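Local coordinates for protein putative alpha-L-fucosidase (Bacteroides thetaiotaomicron, PDB 3EYP) that probably hydrolyses alpha-L-fucosidic linkages as a family 29 glycoside hydrolase, with a TIM-barrel catalytic domain followed by an F5/8 type C domain, at residues G42-P51 / D90-W98; R20-N31 / I68-D79. One frame throughout, in Å; residues are numbered along the deposited sequence.

Interaction 1 (G42-P51 / D90-W98)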
loop_
_atom_site.group_PDB
_atom_site.type_symbol
_atom_site.label_atom_id
_atom_site.label_comp_id
_atom_site.label_asym_id
_atom_site.label_seq_id
_atom_site.Cartn_x
_atom_site.Cartn_y
_atom_site.Cartn_z
ATOM N N GLY A 42 9.465 -20.920 17.161
ATOM C CA GLY A 42 8.624 -22.102 17.004
ATOM C C GLY A 42 8.617 -23.002 18.252
ATOM O O GLY A 42 7.990 -24.088 18.271
ATOM N N LYS A 43 9.347 -22.572 19.271
ATOM C CA LYS A 43 9.480 -23.349 20.501
ATOM C C LYS A 43 8.660 -22.871 21.662
ATOM O O LYS A 43 8.604 -23.490 22.732
ATOM C CB LYS A 43 10.955 -23.432 20.936
ATOM C CG LYS A 43 11.836 -24.284 19.988
ATOM C CD LYS A 43 13.315 -24.120 20.309
ATOM C CE LYS A 43 14.184 -24.926 19.388
ATOM N NZ LYS A 43 15.628 -24.913 19.831
ATOM N N ALA A 44 8.024 -21.737 21.509
ATOM C CA ALA A 44 7.184 -21.251 22.570
ATOM C C ALA A 44 6.019 -22.215 22.765
ATOM O O ALA A 44 5.433 -22.713 21.794
ATOM C CB ALA A 44 6.647 -19.836 22.290
ATOM N N SER A 45 5.663 -22.390 24.034
ATOM C CA SER A 45 4.467 -23.177 24.412
ATOM C C SER A 45 3.187 -22.486 23.966
ATOM O O SER A 45 2.923 -21.319 24.287
ATOM C CB SER A 45 4.422 -23.472 25.940
ATOM O OG SER A 45 3.236 -24.208 26.312
ATOM N N THR A 46 2.359 -23.235 23.275
ATOM C CA THR A 46 1.065 -22.667 22.876
ATOM C C THR A 46 0.249 -22.138 24.020
ATOM O O THR A 46 -0.570 -21.206 23.818
ATOM C CB THR A 46 0.164 -23.680 22.141
ATOM O OG1 THR A 46 -0.061 -24.812 22.984
ATOM C CG2 THR A 46 0.814 -24.124 20.825
ATOM N N ALA A 47 0.464 -22.734 25.205
ATOM C CA ALA A 47 -0.267 -22.336 26.414
ATOM C C ALA A 47 -0.202 -20.819 26.689
ATOM O O ALA A 47 -1.129 -20.226 27.256
ATOM C CB ALA A 47 0.278 -23.061 27.672
ATOM N N ILE A 48 0.939 -20.208 26.354
ATOM C CA ILE A 48 1.158 -18.786 26.688
ATOM C C ILE A 48 0.261 -17.822 25.933
ATOM O O ILE A 48 0.152 -16.662 26.307
ATOM C CB ILE A 48 2.651 -18.311 26.527
ATOM C CG1 ILE A 48 3.047 -18.154 25.040
ATOM C CG2 ILE A 48 3.632 -19.275 27.190
ATOM C CD1 ILE A 48 4.496 -17.470 24.866
ATOM N N PHE A 49 -0.390 -18.292 24.879
ATOM C CA PHE A 49 -1.234 -17.410 24.088
ATOM C C PHE A 49 -2.552 -17.259 24.805
ATOM O O PHE A 49 -3.360 -18.154 24.915
ATOM C CB PHE A 49 -1.440 -17.913 22.642
ATOM C CG PHE A 49 -2.287 -16.994 21.796
ATOM C CD1 PHE A 49 -1.708 -15.930 21.122
ATOM C CD2 PHE A 49 -3.659 -17.149 21.705
ATOM C CE1 PHE A 49 -2.438 -15.065 20.324
ATOM C CE2 PHE A 49 -4.421 -16.262 20.912
ATOM C CZ PHE A 49 -3.799 -15.232 20.202
ATOM N N ASN A 50 -2.767 -16.042 25.264
ATOM C CA ASN A 50 -3.839 -15.773 26.148
ATOM C C ASN A 50 -4.263 -14.307 26.254
ATOM O O ASN A 50 -4.167 -13.726 27.333
ATOM C CB ASN A 50 -3.424 -16.256 27.554
ATOM C CG ASN A 50 -4.586 -16.435 28.447
ATOM O OD1 ASN A 50 -5.711 -16.643 27.990
ATOM N ND2 ASN A 50 -4.343 -16.358 29.738
ATOM N N PRO A 51 -4.799 -13.736 25.171
ATOM C CA PRO A 51 -5.296 -12.349 25.256
ATOM C C PRO A 51 -6.477 -12.232 26.171
ATOM O O PRO A 51 -7.270 -13.133 26.243
ATOM C CB PRO A 51 -5.688 -12.024 23.837
ATOM C CG PRO A 51 -5.897 -13.384 23.168
ATOM C CD PRO A 51 -4.912 -14.290 23.810
ATOM N N ASP A 90 -1.294 -28.843 15.601
ATOM C CA ASP A 90 -1.643 -28.523 16.985
ATOM C C ASP A 90 -0.999 -27.223 17.488
ATOM O O ASP A 90 -1.307 -26.766 18.597
ATOM C CB ASP A 90 -1.276 -29.672 17.915
ATOM C CG ASP A 90 -2.305 -30.799 17.883
ATOM O OD1 ASP A 90 -3.471 -30.534 18.255
ATOM O OD2 ASP A 90 -1.945 -31.908 17.454
ATOM N N TYR A 91 -0.069 -26.694 16.700
ATOM C CA TYR A 91 0.664 -25.457 17.073
ATOM C C TYR A 91 -0.219 -24.245 16.722
ATOM O O TYR A 91 0.008 -23.483 15.784
ATOM C CB TYR A 91 2.067 -25.421 16.411
ATOM C CG TYR A 91 3.023 -24.541 17.171
ATOM C CD1 TYR A 91 3.270 -24.754 18.523
ATOM C CD2 TYR A 91 3.659 -23.464 16.550
ATOM C CE1 TYR A 91 4.117 -23.934 19.205
ATOM C CE2 TYR A 91 4.501 -22.635 17.230
ATOM C CZ TYR A 91 4.722 -22.851 18.554
ATOM O OH TYR A 91 5.572 -22.003 19.235
ATOM N N SER A 92 -1.277 -24.122 17.507
ATOM C CA SER A 92 -2.343 -23.146 17.295
ATOM C C SER A 92 -3.120 -22.785 18.527
ATOM O O SER A 92 -2.926 -23.324 19.617
ATOM C CB SER A 92 -3.359 -23.663 16.251
ATOM O OG SER A 92 -4.253 -24.552 16.849
ATOM N N VAL A 93 -4.110 -21.934 18.257
ATOM C CA VAL A 93 -5.076 -21.506 19.254
ATOM C C VAL A 93 -5.816 -22.681 19.907
ATOM O O VAL A 93 -6.217 -22.613 21.042
ATOM C CB VAL A 93 -6.109 -20.451 18.750
ATOM C CG1 VAL A 93 -5.407 -19.100 18.709
ATOM C CG2 VAL A 93 -6.773 -20.836 17.352
ATOM N N LYS A 94 -5.896 -23.774 19.170
ATOM C CA LYS A 94 -6.540 -25.039 19.636
ATOM C C LYS A 94 -5.966 -25.467 20.979
ATOM O O LYS A 94 -6.630 -26.120 21.788
ATOM C CB LYS A 94 -6.324 -26.216 18.638
ATOM C CG LYS A 94 -7.624 -26.882 18.263
ATOM C CD LYS A 94 -7.540 -28.285 17.605
ATOM C CE LYS A 94 -6.192 -28.760 17.056
ATOM N NZ LYS A 94 -6.279 -29.534 15.721
ATOM N N ASN A 95 -4.713 -25.059 21.201
ATOM C CA ASN A 95 -3.917 -25.484 22.371
ATOM C C ASN A 95 -3.387 -24.363 23.249
ATOM O O ASN A 95 -2.503 -24.534 24.052
ATOM C CB ASN A 95 -2.828 -26.435 21.947
ATOM C CG ASN A 95 -3.387 -27.801 21.558
ATOM O OD1 ASN A 95 -4.098 -28.448 22.339
ATOM N ND2 ASN A 95 -3.098 -28.236 20.335
ATOM N N ALA A 96 -4.029 -23.224 23.064
ATOM C CA ALA A 96 -3.849 -22.015 23.846
ATOM C C ALA A 96 -4.638 -22.070 25.149
ATOM O O ALA A 96 -5.593 -22.839 25.309
ATOM C CB ALA A 96 -4.257 -20.763 23.026
ATOM N N ALA A 97 -4.235 -21.244 26.064
ATOM C CA ALA A 97 -4.981 -21.063 27.317
ATOM C C ALA A 97 -6.228 -20.240 26.996
ATOM O O ALA A 97 -7.290 -20.455 27.538
ATOM C CB ALA A 97 -4.110 -20.416 28.408
ATOM N N TRP A 98 -6.112 -19.400 25.980
ATOM C CA TRP A 98 -7.159 -18.461 25.567
ATOM C C TRP A 98 -8.428 -19.244 25.281
ATOM O O TRP A 98 -8.437 -20.199 24.509
ATOM C CB TRP A 98 -6.761 -17.714 24.280
ATOM C CG TRP A 98 -7.798 -16.736 23.770
ATOM C CD1 TRP A 98 -8.350 -15.689 24.457
ATOM C CD2 TRP A 98 -8.356 -16.686 22.453
ATOM N NE1 TRP A 98 -9.232 -15.017 23.668
ATOM C CE2 TRP A 98 -9.260 -15.600 22.428
ATOM C CE3 TRP A 98 -8.186 -17.448 21.296
ATOM C CZ2 TRP A 98 -9.974 -15.258 21.289
ATOM C CZ3 TRP A 98 -8.914 -17.130 20.190
ATOM C CH2 TRP A 98 -9.817 -16.042 20.188
HETATM O O HOH W 1 7.444 -19.774 19.105
HETATM O O HOH W 2 -9.858 -12.118 25.278
#
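P51 lays its CG over one face of the W98 indole, 3.7 Å from the centroid of the five-membered ring, a CH-pi contact in which the two side chains cross at about a right angle. F49 continues this apolar centre. With CG anti to the backbone N (chi1 -179°), its side chain runs beside those of W98 and V93, W98 CE3 and A96 CB at the ring edge and F49 CE2 3.7 Å from V93 CG1; V105 of helix 105-116 and the rings of F33 and F81 also pack against it. Backbone bonds run along the edge of this cluster: W98 N donates to F49 O at 3.2 Å, and A97 N adds weak bonds to F49 O and A47 O. Farther out, T46 divides its branches. Its OG1 donates to N95 O at 2.7 Å from well above the carbonyl plane, and its CG2 rests 3.4 Å from Y91 CD1. At the polar edge the Y91 hydroxyl donates to A44 O at 2.7 Å, in the carbonyl plane on a lone pair, and accepts from a water that also accepts a hydrogen bond from A44 N; H130 stacks on the ring. A phenylalanine here would probably leave A44 O without this donor and that water without its acceptor. Two irregular beta-to-alpha loops of the TIM barrel are thereby joined, each linking a strand to the following helix.

Interaction 2 (R20-N31 / I68-D79). With GOL (glycerol), chain D.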
loop_
_atom_site.group_PDB
_atom_site.type_symbol
_atom_site.label_atom_id
_atom_site.label_comp_id
_atom_site.label_asym_id
_atom_site.label_seq_id
_atom_site.Cartn_x
_atom_site.Cartn_y
_atom_site.Cartn_z
ATOM N N ARG A 20 -7.335 1.557 -2.830
ATOM C CA ARG A 20 -7.432 1.424 -1.342
ATOM C C ARG A 20 -6.648 2.546 -0.626
ATOM O O ARG A 20 -7.028 3.122 0.400
ATOM C CB ARG A 20 -6.894 0.070 -0.875
ATOM C CG ARG A 20 -7.578 -1.140 -1.446
ATOM C CD ARG A 20 -6.959 -2.421 -0.837
ATOM N NE ARG A 20 -7.333 -3.619 -1.564
ATOM C CZ ARG A 20 -6.695 -4.789 -1.466
ATOM N NH1 ARG A 20 -5.651 -4.952 -0.668
ATOM N NH2 ARG A 20 -7.105 -5.795 -2.165
ATOM N N GLU A 21 -5.542 2.852 -1.260
ATOM C CA GLU A 21 -4.541 3.858 -0.793
ATOM C C GLU A 21 -3.769 3.431 0.405
ATOM O O GLU A 21 -2.541 3.397 0.394
ATOM C CB GLU A 21 -5.167 5.251 -0.625
ATOM C CG GLU A 21 -5.546 5.779 -1.994
ATOM C CD GLU A 21 -5.997 7.224 -2.050
ATOM O OE1 GLU A 21 -6.110 7.895 -1.001
ATOM O OE2 GLU A 21 -6.240 7.655 -3.210
ATOM N N MET A 22 -4.500 3.003 1.416
ATOM C CA MET A 22 -3.905 2.500 2.675
ATOM C C MET A 22 -4.496 1.131 3.041
ATOM O O MET A 22 -5.649 0.791 2.702
ATOM C CB MET A 22 -4.182 3.492 3.822
ATOM C CG MET A 22 -3.301 4.746 3.898
ATOM S SD MET A 22 -3.572 5.950 5.215
ATOM C CE MET A 22 -2.715 5.203 6.561
ATOM N N ILE A 23 -3.694 0.334 3.711
ATOM C CA ILE A 23 -4.074 -1.019 4.223
ATOM C C ILE A 23 -3.530 -1.182 5.644
ATOM O O ILE A 23 -2.409 -0.737 5.921
ATOM C CB ILE A 23 -3.529 -2.162 3.334
ATOM C CG1 ILE A 23 -3.889 -1.950 1.887
ATOM C CG2 ILE A 23 -4.031 -3.493 3.811
ATOM C CD1 ILE A 23 -3.224 -2.968 0.884
ATOM N N ALA A 24 -4.305 -1.723 6.591
ATOM C CA ALA A 24 -3.689 -2.041 7.897
ATOM C C ALA A 24 -3.042 -3.425 7.967
ATOM O O ALA A 24 -3.504 -4.358 7.390
ATOM C CB ALA A 24 -4.675 -1.857 9.048
ATOM N N PHE A 25 -1.912 -3.498 8.691
ATOM C CA PHE A 25 -1.279 -4.767 9.030
ATOM C C PHE A 25 -1.562 -4.942 10.523
ATOM O O PHE A 25 -1.635 -3.980 11.241
ATOM C CB PHE A 25 0.250 -4.667 8.907
ATOM C CG PHE A 25 0.899 -5.711 8.042
ATOM C CD1 PHE A 25 0.312 -6.949 7.803
ATOM C CD2 PHE A 25 2.170 -5.449 7.488
ATOM C CE1 PHE A 25 0.932 -7.859 7.067
ATOM C CE2 PHE A 25 2.804 -6.383 6.733
ATOM C CZ PHE A 25 2.200 -7.576 6.494
ATOM N N PHE A 26 -1.800 -6.165 10.931
ATOM C CA PHE A 26 -2.024 -6.519 12.333
ATOM C C PHE A 26 -1.130 -7.686 12.648
ATOM O O PHE A 26 -1.461 -8.845 12.352
ATOM C CB PHE A 26 -3.472 -6.920 12.628
ATOM C CG PHE A 26 -4.462 -5.780 12.552
ATOM C CD1 PHE A 26 -4.261 -4.642 13.250
ATOM C CD2 PHE A 26 -5.605 -5.896 11.779
ATOM C CE1 PHE A 26 -5.140 -3.612 13.179
ATOM C CE2 PHE A 26 -6.505 -4.859 11.707
ATOM C CZ PHE A 26 -6.266 -3.714 12.376
ATOM N N HIS A 27 0.035 -7.371 13.205
ATOM C CA HIS A 27 1.001 -8.368 13.624
ATOM C C HIS A 27 0.697 -8.760 15.089
ATOM O O HIS A 27 0.888 -7.975 16.011
ATOM C CB HIS A 27 2.446 -7.875 13.547
ATOM C CG HIS A 27 3.062 -8.023 12.199
ATOM N ND1 HIS A 27 2.643 -7.274 11.124
ATOM C CD2 HIS A 27 4.026 -8.865 11.729
ATOM C CE1 HIS A 27 3.326 -7.641 10.049
ATOM N NE2 HIS A 27 4.179 -8.594 10.385
ATOM N N PHE A 28 0.177 -9.967 15.210
ATOM C CA PHE A 28 -0.327 -10.516 16.476
ATOM C C PHE A 28 -0.180 -12.032 16.462
ATOM O O PHE A 28 -0.425 -12.728 15.448
ATOM C CB PHE A 28 -1.778 -10.102 16.639
ATOM C CG PHE A 28 -2.458 -10.571 17.921
ATOM C CD1 PHE A 28 -2.059 -10.061 19.174
ATOM C CD2 PHE A 28 -3.601 -11.359 17.829
ATOM C CE1 PHE A 28 -2.735 -10.415 20.318
ATOM C CE2 PHE A 28 -4.302 -11.750 18.988
ATOM C CZ PHE A 28 -3.882 -11.298 20.223
ATOM N N GLY A 29 0.240 -12.522 17.593
ATOM C CA GLY A 29 0.375 -13.955 17.766
ATOM C C GLY A 29 1.081 -14.337 19.037
ATOM O O GLY A 29 1.074 -13.629 20.028
ATOM N N ILE A 30 1.738 -15.485 18.966
ATOM C CA ILE A 30 2.386 -16.032 20.154
ATOM C C ILE A 30 3.570 -15.136 20.574
ATOM O O ILE A 30 3.867 -14.977 21.755
ATOM C CB ILE A 30 2.786 -17.553 19.947
ATOM C CG1 ILE A 30 3.144 -18.191 21.290
ATOM C CG2 ILE A 30 3.898 -17.719 18.899
ATOM C CD1 ILE A 30 3.061 -19.714 21.185
ATOM N N ASN A 31 4.226 -14.534 19.601
ATOM C CA ASN A 31 5.359 -13.626 19.928
ATOM C C ASN A 31 4.992 -12.525 20.938
ATOM O O ASN A 31 5.794 -12.079 21.765
ATOM C CB ASN A 31 5.936 -12.896 18.695
ATOM C CG ASN A 31 6.655 -13.783 17.710
ATOM O OD1 ASN A 31 6.909 -14.944 17.926
ATOM N ND2 ASN A 31 7.042 -13.169 16.575
ATOM N N ILE A 68 -8.981 3.810 6.780
ATOM C CA ILE A 68 -8.317 2.603 6.185
ATOM C C ILE A 68 -9.337 1.545 5.765
ATOM O O ILE A 68 -10.087 1.047 6.624
ATOM C CB ILE A 68 -7.236 1.977 7.167
ATOM C CG1 ILE A 68 -6.104 2.985 7.443
ATOM C CG2 ILE A 68 -6.617 0.618 6.604
ATOM C CD1 ILE A 68 -5.104 2.629 8.658
ATOM N N PRO A 69 -9.391 1.198 4.468
ATOM C CA PRO A 69 -10.504 0.381 3.949
ATOM C C PRO A 69 -10.270 -1.110 3.974
ATOM O O PRO A 69 -11.163 -1.917 3.642
ATOM C CB PRO A 69 -10.590 0.849 2.498
ATOM C CG PRO A 69 -9.109 1.194 2.196
ATOM C CD PRO A 69 -8.616 1.813 3.367
ATOM N N ALA A 70 -9.056 -1.482 4.394
ATOM C CA ALA A 70 -8.611 -2.890 4.277
ATOM C C ALA A 70 -7.552 -3.247 5.348
ATOM O O ALA A 70 -6.869 -2.376 5.899
ATOM C CB ALA A 70 -8.134 -3.221 2.843
ATOM N N ALA A 71 -7.557 -4.520 5.706
ATOM C CA ALA A 71 -6.767 -5.083 6.818
ATOM C C ALA A 71 -6.285 -6.495 6.535
ATOM O O ALA A 71 -7.023 -7.313 6.058
ATOM C CB ALA A 71 -7.555 -5.062 8.173
ATOM N N ILE A 72 -5.009 -6.681 6.833
ATOM C CA ILE A 72 -4.237 -7.963 6.763
ATOM C C ILE A 72 -3.780 -8.425 8.141
ATOM O O ILE A 72 -2.973 -7.796 8.841
ATOM C CB ILE A 72 -2.999 -7.825 5.842
ATOM C CG1 ILE A 72 -3.482 -7.297 4.473
ATOM C CG2 ILE A 72 -2.226 -9.187 5.706
ATOM C CD1 ILE A 72 -2.354 -7.067 3.375
ATOM N N LEU A 73 -4.287 -9.574 8.527
ATOM C CA LEU A 73 -3.859 -10.226 9.797
ATOM C C LEU A 73 -2.778 -11.282 9.618
ATOM O O LEU A 73 -2.829 -12.114 8.715
ATOM C CB LEU A 73 -5.065 -10.908 10.446
ATOM C CG LEU A 73 -4.771 -11.749 11.728
ATOM C CD1 LEU A 73 -4.423 -10.835 12.874
ATOM C CD2 LEU A 73 -6.068 -12.551 12.043
ATOM N N THR A 74 -1.800 -11.284 10.514
ATOM C CA THR A 74 -0.863 -12.412 10.566
ATOM C C THR A 74 -1.514 -13.702 11.101
ATOM O O THR A 74 -1.451 -13.993 12.302
ATOM C CB THR A 74 0.399 -12.106 11.425
ATOM O OG1 THR A 74 0.008 -11.833 12.792
ATOM C CG2 THR A 74 1.176 -10.928 10.835
ATOM N N ALA A 75 -2.113 -14.472 10.209
ATOM C CA ALA A 75 -2.774 -15.715 10.594
ATOM C C ALA A 75 -1.695 -16.724 11.083
ATOM O O ALA A 75 -1.940 -17.544 11.983
ATOM C CB ALA A 75 -3.658 -16.313 9.438
ATOM N N LYS A 76 -0.476 -16.560 10.558
ATOM C CA LYS A 76 0.679 -17.396 10.940
ATOM C C LYS A 76 1.963 -16.696 10.534
ATOM O O LYS A 76 2.202 -16.404 9.377
ATOM C CB LYS A 76 0.626 -18.802 10.344
ATOM C CG LYS A 76 1.748 -19.795 10.889
ATOM C CD LYS A 76 1.974 -20.937 9.912
ATOM C CE LYS A 76 2.962 -20.466 8.745
ATOM N NZ LYS A 76 3.100 -21.492 7.752
ATOM N N HIS A 77 2.734 -16.359 11.524
ATOM C CA HIS A 77 4.085 -15.782 11.297
ATOM C C HIS A 77 5.099 -16.897 11.240
ATOM O O HIS A 77 4.743 -18.072 11.336
ATOM C CB HIS A 77 4.408 -14.715 12.307
ATOM C CG HIS A 77 5.354 -13.642 11.816
ATOM N ND1 HIS A 77 6.659 -13.541 12.247
ATOM C CD2 HIS A 77 5.167 -12.618 10.937
ATOM C CE1 HIS A 77 7.231 -12.495 11.656
ATOM N NE2 HIS A 77 6.337 -11.900 10.878
ATOM N N ALA A 78 6.373 -16.547 11.047
ATOM C CA ALA A 78 7.388 -17.581 10.839
ATOM C C ALA A 78 7.541 -18.566 12.043
ATOM O O ALA A 78 8.078 -19.687 11.910
ATOM C CB ALA A 78 8.775 -16.965 10.430
ATOM N N ASP A 79 7.090 -18.124 13.192
ATOM C CA ASP A 79 7.152 -18.941 14.430
ATOM C C ASP A 79 6.268 -20.210 14.242
ATOM O O ASP A 79 6.419 -21.220 14.941
ATOM C CB ASP A 79 6.760 -18.122 15.655
ATOM C CG ASP A 79 5.455 -17.401 15.478
ATOM O OD1 ASP A 79 4.404 -18.101 15.520
ATOM O OD2 ASP A 79 5.455 -16.173 15.236
HETATM C C1 GOL D . 7.495 -7.722 7.917
HETATM O O1 GOL D . 7.830 -8.708 6.973
HETATM C C2 GOL D . 7.231 -8.418 9.223
HETATM O O2 GOL D . 6.540 -9.635 8.971
HETATM C C3 GOL D . 8.566 -8.620 9.885
HETATM O O3 GOL D . 8.567 -9.796 10.622
HETATM O O HOH W 3 3.722 -14.823 16.677
HETATM O O HOH W 4 7.699 -15.081 14.555
#
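A24 and I72 hold the middle of a parallel strand pair, 22-26 beside 70-74, whose segment axes run at 24° to one another. Donors alternate between the strands: A24 N donates to A70 O, I72 N to A24 O at 2.8 Å, F26 N to I72 O, and T74 N to F26 O. Packing is tight on both faces. On one, A24, A71, F26 and L73 face helices 56-65 and 105-116, with F26 CE2 3.7 Å from A71 CB. On the other, F25 CE1 meets I72 CG2 at 3.7 Å while I72 O lies at the ring edge, and the F25 ring carries CE1 of H27 over its centre. T74 closes the ladder: its OG1, held between the backbone N and the carbonyl carbon (chi1 61°), accepts from F28 N at 3.1 Å, and the same torsion places CG2 over the centre of the H27 imidazole, 3.6 Å from the ring centroid.

Beyond this point the polar links run mostly through water and glycerol. The H27 and H77 rings, their planes at 69°, converge on one hydroxyl, O2, of a glycerol probably from the crystallisation liquor, at 2.9 Å from H27 NE2 and 3.0 Å from H77 NE2. One water accepts from N31 N, another from N31 ND2, and each donates to D79 OD2. The second also pairs with H77 ND1, so D79 may help to orient that ring through the water, while D79 OD1 accepts a hydrogen bond from F81 N. With H27 held at ND1 by N295 of strand 291-295, H77 linked at ND1 to a water, and both NE2 atoms turned toward one hydroxyl, the chemistry is consistent with a sugar-binding pocket at the C-terminal ends of the barrel strands.

The two contacts join the same pair of chain excursions at successive levels. Interaction 2 pairs strands 22-26 and 70-74, and interaction 1 joins the loops that follow them; the two centres lie about 19 Å apart, with interaction 1 farther from the middle of the chain. They touch directly: F49 CZ lies 3.7 Å from F28 CE2, I48 CG1 is 3.8 Å from I30 CG1, and Y91 CE2 comes within 3.3 Å of D79 O. The glycerol belongs to interaction 2, where D166 and E39 also bind it; E39 precedes segment 42-51 by only a few residues, so the loop carrying 42-51 probably also contributes to the pocket. A regular barrel core thus passes into an irregular rim.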